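Local coordinates for Alpha/beta hydrolase (PDB 4EZI), which is of unknown function but has the alpha/beta-hydrolase fold and may act as a lipase or related ester hydrolase, at residues G172-K184 with N298-L312. Residues are numbered along the deposited sequence; the frame is centred on the assembly and turned at random.
Sequences GFSTIVMFEMLAK and NFNHYDFKPTAPLLL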
ATOM      1  N   GLY A 172      -0.239   0.447   3.612  1.00  6.66           N
ATOM      2  CA  GLY A 172       0.449   0.355   4.900  1.00  7.41           C
ATOM      3  C   GLY A 172       0.784  -1.087   5.218  1.00  7.57           C
ATOM      4  O   GLY A 172       1.871  -1.394   5.698  1.00  8.08           O
ATOM      5  N   PHE A 173      -0.176  -1.975   4.966  1.00  7.11           N
ATOM      6  CA  PHE A 173       0.067  -3.410   5.078  1.00  7.62           C
ATOM      7  C   PHE A 173       1.166  -3.857   4.104  1.00  7.05           C
ATOM      8  O   PHE A 173       2.092  -4.556   4.492  1.00  7.85           O
ATOM      9  CB  PHE A 173      -1.266  -4.132   4.867  1.00  8.28           C
ATOM     10  CG  PHE A 173      -1.202  -5.637   4.928  1.00  7.94           C
ATOM     11  CD1 PHE A 173      -0.935  -6.402   3.813  1.00  8.76           C
ATOM     12  CD2 PHE A 173      -1.470  -6.290   6.114  1.00 10.75           C
ATOM     13  CE1 PHE A 173      -0.926  -7.780   3.874  1.00  8.51           C
ATOM     14  CE2 PHE A 173      -1.479  -7.667   6.174  1.00 12.70           C
ATOM     15  CZ  PHE A 173      -1.184  -8.416   5.072  1.00  9.93           C
ATOM     16  N   SER A 174       1.084  -3.432   2.851  1.00  7.23           N
ATOM     17  CA  SER A 174       2.122  -3.789   1.883  1.00  7.39           C
ATOM     18  C   SER A 174       3.497  -3.352   2.363  1.00  6.88           C
ATOM     19  O   SER A 174       4.476  -4.064   2.179  1.00  8.01           O
ATOM     20  CB  SER A 174       1.838  -3.097   0.560  1.00  7.58           C
ATOM     21  OG  SER A 174       0.575  -3.459   0.047  1.00  8.65           O
ATOM     22  N   THR A 175       3.575  -2.155   2.939  1.00  7.50           N
ATOM     23  CA  THR A 175       4.832  -1.617   3.420  1.00  7.05           C
ATOM     24  C   THR A 175       5.423  -2.490   4.528  1.00  8.15           C
ATOM     25  O   THR A 175       6.630  -2.804   4.522  1.00  8.78           O
ATOM     26  CB  THR A 175       4.632  -0.172   3.906  1.00  7.42           C
ATOM     27  OG1 THR A 175       4.274   0.649   2.804  1.00  8.13           O
ATOM     28  CG2 THR A 175       5.883   0.404   4.562  1.00  9.96           C
ATOM     29  N   ILE A 176       4.589  -2.894   5.483  1.00  8.59           N
ATOM     30  CA  ILE A 176       5.052  -3.747   6.578  1.00  8.81           C
ATOM     31  C   ILE A 176       5.534  -5.107   6.061  1.00  8.61           C
ATOM     32  O   ILE A 176       6.603  -5.578   6.467  1.00  9.59           O
ATOM     33  CB  ILE A 176       3.950  -3.916   7.626  1.00 10.22           C
ATOM     34  CG1 ILE A 176       3.783  -2.649   8.463  1.00 13.16           C
ATOM     35  CG2 ILE A 176       4.192  -5.156   8.528  1.00 14.65           C
ATOM     36  CD1 ILE A 176       4.947  -2.466   9.527  1.00 17.00           C
ATOM     37  N   VAL A 177       4.784  -5.735   5.155  1.00  8.36           N
ATOM     38  CA  VAL A 177       5.189  -7.054   4.656  1.00  8.48           C
ATOM     39  C   VAL A 177       6.414  -6.968   3.729  1.00  8.93           C
ATOM     40  O   VAL A 177       7.279  -7.856   3.741  1.00  9.85           O
ATOM     41  CB  VAL A 177       4.010  -7.867   4.054  1.00  8.92           C
ATOM     42  CG1 VAL A 177       2.951  -8.093   5.136  1.00 10.73           C
ATOM     43  CG2 VAL A 177       3.426  -7.216   2.793  1.00  9.05           C
HETATM   44  N   MSE A 178       6.530  -5.873   2.980  1.00  8.13           N
HETATM   45  CA  MSE A 178       7.729  -5.598   2.192  1.00  8.34           C
HETATM   46  C   MSE A 178       8.947  -5.468   3.122  1.00  9.35           C
HETATM   47  O   MSE A 178      10.004  -6.036   2.849  1.00  9.87           O
HETATM   48  CB  MSE A 178       7.517  -4.298   1.420  1.00  9.01           C
HETATM   49  CG  MSE A 178       8.721  -3.864   0.615  1.00 10.87           C
HETATM   50 SE   MSE A 178       8.389  -2.161  -0.215  0.75  8.31          SE
HETATM   51  CE  MSE A 178       9.962  -2.182  -1.321  1.00 11.53           C
ATOM     52  N   PHE A 179       8.802  -4.681   4.172  1.00  9.12           N
ATOM     53  CA  PHE A 179       9.873  -4.488   5.168  1.00  9.48           C
ATOM     54  C   PHE A 179      10.329  -5.824   5.775  1.00  9.94           C
ATOM     55  O   PHE A 179      11.527  -6.131   5.825  1.00 11.01           O
ATOM     56  CB  PHE A 179       9.313  -3.559   6.223  1.00  9.49           C
ATOM     57  CG  PHE A 179      10.273  -3.123   7.321  1.00  9.43           C
ATOM     58  CD1 PHE A 179      11.656  -3.044   7.171  1.00 10.30           C
ATOM     59  CD2 PHE A 179       9.721  -2.724   8.521  1.00  9.94           C
ATOM     60  CE1 PHE A 179      12.452  -2.561   8.214  1.00 11.06           C
ATOM     61  CE2 PHE A 179      10.505  -2.216   9.544  1.00 10.92           C
ATOM     62  CZ  PHE A 179      11.872  -2.153   9.384  1.00 11.08           C
ATOM     63  N   GLU A 180       9.361  -6.652   6.183  1.00  9.95           N
ATOM     64  CA  GLU A 180       9.648  -7.944   6.750  1.00 10.76           C
ATOM     65  C   GLU A 180      10.435  -8.806   5.776  1.00 10.41           C
ATOM     66  O   GLU A 180      11.425  -9.454   6.158  1.00 12.44           O
ATOM     67  CB  GLU A 180       8.333  -8.624   7.179  1.00 11.49           C
ATOM     68  CG  GLU A 180       8.515  -9.971   7.811  1.00 13.24           C
ATOM     69  CD  GLU A 180       7.221 -10.612   8.192  1.00 15.75           C
ATOM     70  OE1 GLU A 180       6.228 -10.414   7.456  1.00 18.70           O
ATOM     71  OE2 GLU A 180       7.191 -11.332   9.212  1.00 20.26           O
HETATM   72  N   MSE A 181       9.985  -8.852   4.531  1.00 10.57           N
HETATM   73  CA  MSE A 181      10.608  -9.690   3.524  1.00 10.83           C
HETATM   74  C   MSE A 181      11.983  -9.185   3.117  1.00 10.76           C
HETATM   75  O   MSE A 181      12.874  -9.991   2.852  1.00 12.36           O
HETATM   76  CB  MSE A 181       9.692  -9.845   2.312  1.00 10.47           C
HETATM   77  CG  MSE A 181      10.193 -10.840   1.277  1.00 12.73           C
HETATM   78 SE   MSE A 181       8.980 -11.100  -0.214  0.75 12.67          SE
HETATM   79  CE  MSE A 181       7.631 -12.223   0.661  1.00 15.37           C
ATOM     80  N   LEU A 182      12.163  -7.875   3.057  1.00 11.15           N
ATOM     81  CA  LEU A 182      13.499  -7.327   2.815  1.00 10.57           C
ATOM     82  C   LEU A 182      14.481  -7.762   3.910  1.00 12.04           C
ATOM     83  O   LEU A 182      15.588  -8.218   3.625  1.00 13.83           O
ATOM     84  CB  LEU A 182      13.464  -5.802   2.715  1.00 11.13           C
ATOM     85  CG  LEU A 182      12.929  -5.227   1.390  1.00 10.11           C
ATOM     86  CD1 LEU A 182      12.799  -3.715   1.524  1.00 11.98           C
ATOM     87  CD2 LEU A 182      13.818  -5.617   0.208  1.00 12.10           C
ATOM     88  N   ALA A 183      14.059  -7.646   5.164  1.00 12.40           N
ATOM     89  CA  ALA A 183      14.921  -8.012   6.284  1.00 14.40           C
ATOM     90  C   ALA A 183      15.257  -9.504   6.240  1.00 14.68           C
ATOM     91  O   ALA A 183      16.375  -9.910   6.557  1.00 16.64           O
ATOM     92  CB  ALA A 183      14.267  -7.630   7.608  1.00 14.73           C
ATOM     93  N   LYS A 184      14.298 -10.330   5.851  1.00 13.92           N
ATOM     94  CA  LYS A 184      14.493 -11.778   5.821  1.00 15.44           C
ATOM     95  C   LYS A 184      15.303 -12.228   4.612  1.00 15.34           C
ATOM     96  O   LYS A 184      16.269 -12.994   4.771  1.00 18.73           O
ATOM     97  CB  LYS A 184      13.143 -12.494   5.836  1.00 16.58           C
ATOM     98  CG  LYS A 184      13.241 -14.023   5.672  1.00 22.71           C
ATOM     99  CD  LYS A 184      11.860 -14.657   5.571  1.00 30.61           C
ATOM    100  CE  LYS A 184      11.927 -15.997   4.821  1.00 34.63           C
ATOM    101  NZ  LYS A 184      10.571 -16.562   4.493  1.00 35.24           N
ATOM    102  N   ASN A 298      -1.603 -15.201   6.815  1.00  9.87           N
ATOM    103  CA  ASN A 298      -1.625 -14.142   5.823  1.00  9.06           C
ATOM    104  C   ASN A 298      -1.614 -12.755   6.445  1.00  8.94           C
ATOM    105  O   ASN A 298      -0.903 -11.873   5.972  1.00 10.67           O
ATOM    106  CB  ASN A 298      -2.825 -14.295   4.901  1.00  8.83           C
ATOM    107  CG  ASN A 298      -2.928 -13.144   3.921  1.00  9.49           C
ATOM    108  OD1 ASN A 298      -2.048 -12.973   3.064  1.00  9.68           O
ATOM    109  ND2 ASN A 298      -3.959 -12.317   4.075  1.00  9.41           N
ATOM    110  N   PHE A 299      -2.453 -12.545   7.466  1.00  8.42           N
ATOM    111  CA  PHE A 299      -2.733 -11.196   7.913  1.00  9.60           C
ATOM    112  C   PHE A 299      -1.749 -10.649   8.913  1.00  8.89           C
ATOM    113  O   PHE A 299      -1.559  -9.449   8.947  1.00 10.35           O
ATOM    114  CB  PHE A 299      -4.143 -11.079   8.497  1.00 10.13           C
ATOM    115  CG  PHE A 299      -4.838  -9.809   8.135  1.00  8.97           C
ATOM    116  CD1 PHE A 299      -5.474  -9.674   6.909  1.00 10.06           C
ATOM    117  CD2 PHE A 299      -4.863  -8.734   9.002  1.00 12.09           C
ATOM    118  CE1 PHE A 299      -6.136  -8.507   6.582  1.00 10.39           C
ATOM    119  CE2 PHE A 299      -5.511  -7.570   8.665  1.00 13.31           C
ATOM    120  CZ  PHE A 299      -6.142  -7.458   7.457  1.00 13.14           C
ATOM    121  N   ASN A 300      -1.201 -11.497   9.784  1.00 10.31           N
ATOM    122  CA  ASN A 300      -0.501 -11.038  11.004  1.00  9.96           C
ATOM    123  C   ASN A 300       0.997 -10.901  10.784  1.00 10.16           C
ATOM    124  O   ASN A 300       1.713 -11.891  10.719  1.00 11.79           O
ATOM    125  CB  ASN A 300      -0.802 -11.971  12.171  1.00 10.01           C
ATOM    126  CG  ASN A 300      -2.266 -11.912  12.602  1.00 10.82           C
ATOM    127  OD1 ASN A 300      -2.999 -10.995  12.226  1.00 11.63           O
ATOM    128  ND2 ASN A 300      -2.687 -12.885  13.424  1.00 11.82           N
ATOM    129  N   HIS A 301       1.431  -9.661  10.635  1.00 11.26           N
ATOM    130  CA  HIS A 301       2.823  -9.325  10.350  1.00 11.34           C
ATOM    131  C   HIS A 301       3.276  -8.163  11.213  1.00 12.76           C
ATOM    132  O   HIS A 301       3.689  -7.126  10.731  1.00 17.07           O
ATOM    133  CB  HIS A 301       2.992  -9.025   8.860  1.00 11.53           C
ATOM    134  CG  HIS A 301       2.690 -10.205   7.993  1.00 12.14           C
ATOM    135  ND1 HIS A 301       3.646 -11.134   7.641  1.00 14.38           N
ATOM    136  CD2 HIS A 301       1.532 -10.620   7.420  1.00 11.98           C
ATOM    137  CE1 HIS A 301       3.088 -12.077   6.901  1.00 15.35           C
ATOM    138  NE2 HIS A 301       1.802 -11.800   6.773  1.00 14.45           N
ATOM    139  N   TYR A 302       3.197  -8.353  12.515  1.00 12.85           N
ATOM    140  CA  TYR A 302       3.605  -7.321  13.440  1.00 13.15           C
ATOM    141  C   TYR A 302       4.495  -7.890  14.536  1.00 13.27           C
ATOM    142  O   TYR A 302       4.623  -7.273  15.587  1.00 15.45           O
ATOM    143  CB  TYR A 302       2.387  -6.595  14.015  1.00 14.47           C
ATOM    144  CG  TYR A 302       1.341  -7.522  14.586  1.00 13.84           C
ATOM    145  CD1 TYR A 302       1.456  -7.980  15.878  1.00 16.82           C
ATOM    146  CD2 TYR A 302       0.249  -7.960  13.826  1.00 14.77           C
ATOM    147  CE1 TYR A 302       0.526  -8.868  16.424  1.00 18.44           C
ATOM    148  CE2 TYR A 302      -0.692  -8.845  14.369  1.00 17.33           C
ATOM    149  CZ  TYR A 302      -0.540  -9.291  15.666  1.00 19.44           C
ATOM    150  OH  TYR A 302      -1.455 -10.171  16.227  1.00 23.56           O
ATOM    151  N   ASP A 303       5.138  -9.017  14.251  1.00 13.73           N
ATOM    152  CA  ASP A 303       5.985  -9.694  15.234  1.00 14.87           C
ATOM    153  C   ASP A 303       7.299 -10.148  14.624  1.00 14.77           C
ATOM    154  O   ASP A 303       7.669 -11.324  14.678  1.00 18.31           O
ATOM    155  CB  ASP A 303       5.229 -10.891  15.818  1.00 16.26           C
ATOM    156  CG  ASP A 303       5.913 -11.475  17.053  1.00 18.47           C
ATOM    157  OD1 ASP A 303       6.609 -10.727  17.785  1.00 19.14           O
ATOM    158  OD2 ASP A 303       5.729 -12.693  17.294  1.00 21.37           O
ATOM    159  N   PHE A 304       8.012  -9.201  14.032  1.00 15.21           N
ATOM    160  CA  PHE A 304       9.352  -9.418  13.518  1.00 14.45           C
ATOM    161  C   PHE A 304      10.219  -8.255  13.968  1.00 13.86           C
ATOM    162  O   PHE A 304       9.722  -7.191  14.321  1.00 14.05           O
ATOM    163  CB  PHE A 304       9.368  -9.556  11.995  1.00 15.09           C
ATOM    164  CG  PHE A 304       8.919  -8.320  11.244  1.00 14.61           C
ATOM    165  CD1 PHE A 304       7.579  -8.129  10.950  1.00 13.70           C
ATOM    166  CD2 PHE A 304       9.844  -7.365  10.824  1.00 15.17           C
ATOM    167  CE1 PHE A 304       7.166  -6.994  10.249  1.00 13.98           C
ATOM    168  CE2 PHE A 304       9.429  -6.236  10.124  1.00 13.95           C
ATOM    169  CZ  PHE A 304       8.094  -6.063   9.830  1.00 13.64           C
ATOM    170  N   LYS A 305      11.530  -8.489  13.998  1.00 15.14           N
ATOM    171  CA  LYS A 305      12.470  -7.464  14.386  1.00 15.37           C
ATOM    172  C   LYS A 305      12.642  -6.436  13.274  1.00 14.15           C
ATOM    173  O   LYS A 305      13.095  -6.790  12.178  1.00 15.86           O
ATOM    174  CB  LYS A 305      13.823  -8.092  14.722  1.00 18.19           C
ATOM    175  CG  LYS A 305      14.865  -7.078  15.204  1.00 24.41           C
ATOM    176  CD  LYS A 305      16.199  -7.741  15.529  1.00 31.97           C
ATOM    177  CE  LYS A 305      17.208  -6.721  16.029  1.00 39.33           C
ATOM    178  NZ  LYS A 305      18.607  -7.264  16.015  1.00 45.10           N
ATOM    179  N   PRO A 306      12.311  -5.169  13.559  1.00 13.56           N
ATOM    180  CA  PRO A 306      12.543  -4.149  12.529  1.00 13.98           C
ATOM    181  C   PRO A 306      14.029  -3.890  12.370  1.00 14.54           C
ATOM    182  O   PRO A 306      14.783  -3.902  13.360  1.00 18.29           O
ATOM    183  CB  PRO A 306      11.865  -2.912  13.093  1.00 16.49           C
ATOM    184  CG  PRO A 306      10.999  -3.362  14.175  1.00 16.55           C
ATOM    185  CD  PRO A 306      11.584  -4.618  14.713  1.00 14.66           C
ATOM    186  N   THR A 307      14.453  -3.690  11.132  1.00 13.00           N
ATOM    187  CA  THR A 307      15.854  -3.428  10.806  1.00 12.93           C
ATOM    188  C   THR A 307      16.067  -1.964  10.360  1.00 13.63           C
ATOM    189  O   THR A 307      17.082  -1.627   9.744  1.00 15.14           O
ATOM    190  CB  THR A 307      16.313  -4.388   9.703  1.00 14.34           C
ATOM    191  OG1 THR A 307      15.422  -4.249   8.583  1.00 14.37           O
ATOM    192  CG2 THR A 307      16.345  -5.848  10.214  1.00 16.47           C
ATOM    193  N   ALA A 308      15.102  -1.109  10.699  1.00 12.57           N
ATOM    194  CA  ALA A 308      15.147   0.319  10.431  1.00 12.09           C
ATOM    195  C   ALA A 308      14.187   1.008  11.377  1.00 11.47           C
ATOM    196  O   ALA A 308      13.228   0.381  11.853  1.00 12.08           O
ATOM    197  CB  ALA A 308      14.727   0.613   8.997  1.00 12.90           C
ATOM    198  N   PRO A 309      14.401   2.301  11.630  1.00 10.64           N
ATOM    199  CA  PRO A 309      13.409   3.088  12.351  1.00 10.83           C
ATOM    200  C   PRO A 309      12.028   2.938  11.738  1.00 10.30           C
ATOM    201  O   PRO A 309      11.888   2.971  10.500  1.00 10.42           O
ATOM    202  CB  PRO A 309      13.934   4.521  12.200  1.00 12.65           C
ATOM    203  CG  PRO A 309      15.401   4.363  12.009  1.00 14.99           C
ATOM    204  CD  PRO A 309      15.606   3.082  11.271  1.00 12.98           C
ATOM    205  N   LEU A 310      11.034   2.818  12.607  1.00 10.19           N
ATOM    206  CA  LEU A 310       9.675   2.466  12.223  1.00 10.13           C
ATOM    207  C   LEU A 310       8.668   3.381  12.906  1.00  9.82           C
ATOM    208  O   LEU A 310       8.642   3.470  14.136  1.00 11.36           O
ATOM    209  CB  LEU A 310       9.404   1.006  12.590  1.00 10.14           C
ATOM    210  CG  LEU A 310       7.998   0.460  12.362  1.00 10.12           C
ATOM    211  CD1 LEU A 310       7.647   0.468  10.878  1.00 10.56           C
ATOM    212  CD2 LEU A 310       7.892  -0.946  12.953  1.00 11.68           C
ATOM    213  N   LEU A 311       7.818   4.001  12.089  1.00  9.61           N
ATOM    214  CA  LEU A 311       6.758   4.874  12.559  1.00  9.36           C
ATOM    215  C   LEU A 311       5.406   4.318  12.118  1.00  9.22           C
ATOM    216  O   LEU A 311       5.159   4.249  10.936  1.00  9.80           O
ATOM    217  CB  LEU A 311       6.913   6.296  12.003  1.00  9.89           C
ATOM    218  CG  LEU A 311       5.764   7.256  12.302  1.00  9.52           C
ATOM    219  CD1 LEU A 311       5.615   7.506  13.777  1.00 11.59           C
ATOM    220  CD2 LEU A 311       5.876   8.569  11.535  1.00 11.08           C
ATOM    221  N   LEU A 312       4.534   3.961  13.054  1.00  9.15           N
ATOM    222  CA  LEU A 312       3.179   3.544  12.728  1.00  8.48           C
ATOM    223  C   LEU A 312       2.314   4.786  12.892  1.00  9.06           C
ATOM    224  O   LEU A 312       2.096   5.241  14.022  1.00 10.28           O
ATOM    225  CB  LEU A 312       2.703   2.425  13.664  1.00  9.62           C
ATOM    226  CG  LEU A 312       3.648   1.244  13.870  1.00 10.93           C
ATOM    227  CD1 LEU A 312       2.931   0.180  14.731  1.00 13.46           C
ATOM    228  CD2 LEU A 312       4.168   0.675  12.527  1.00 11.55           C
TER
HETATM  229  O   HOH W   1       5.402 -11.024  11.969  1.00 22.38           O
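E180 and H301 make the one direct hydrogen bond between helix 172-184 and segment 298-312: ND1 of H301 donates to the syn lone pair of E180 OE1 over 2.7 Å. The bond is bent to 144° and tilted out of the imidazole plane, on which the carboxylate stands nearly upright. E180 reaches it fully extended, CG anti to the backbone N (chi1 -179°). On the far side of the imidazole, NE2 gives a weak bond to the carbonyl O of N298, while a water that accepts from the backbone N of D303 donates a weak bond to E180 OE2.

CH-pi contacts flank this bond. V177 CG1 lies over one face of the H301 ring, 3.8 Å from its centroid, and E180 CB sits above the centre of the F304 ring. F304 turns its edge to the face of F179, planes at 81°, in an offset edge-to-face pair; F333 on helix 323-334 adds a further edge-to-face partner.

Apolar packing continues from F179: its CE2 lies 4.1 Å from L310 CD1, and CZ and CE1 touch P306 CB and A308 CB, while I176 CD1 reaches L310 and L312.

At the other end, the C-H edge of the F173 ring is turned, in plane, to the carbonyl oxygens of N298 and F299.

The helix following the putative nucleophile elbow is thus packed against the connection that enters strand 310-314 of the central sheet. As NE2 also points, weakly, at a carbonyl oxygen, H301 may carry a proton on both nitrogens, which would give its bond to E180 ion-pair character.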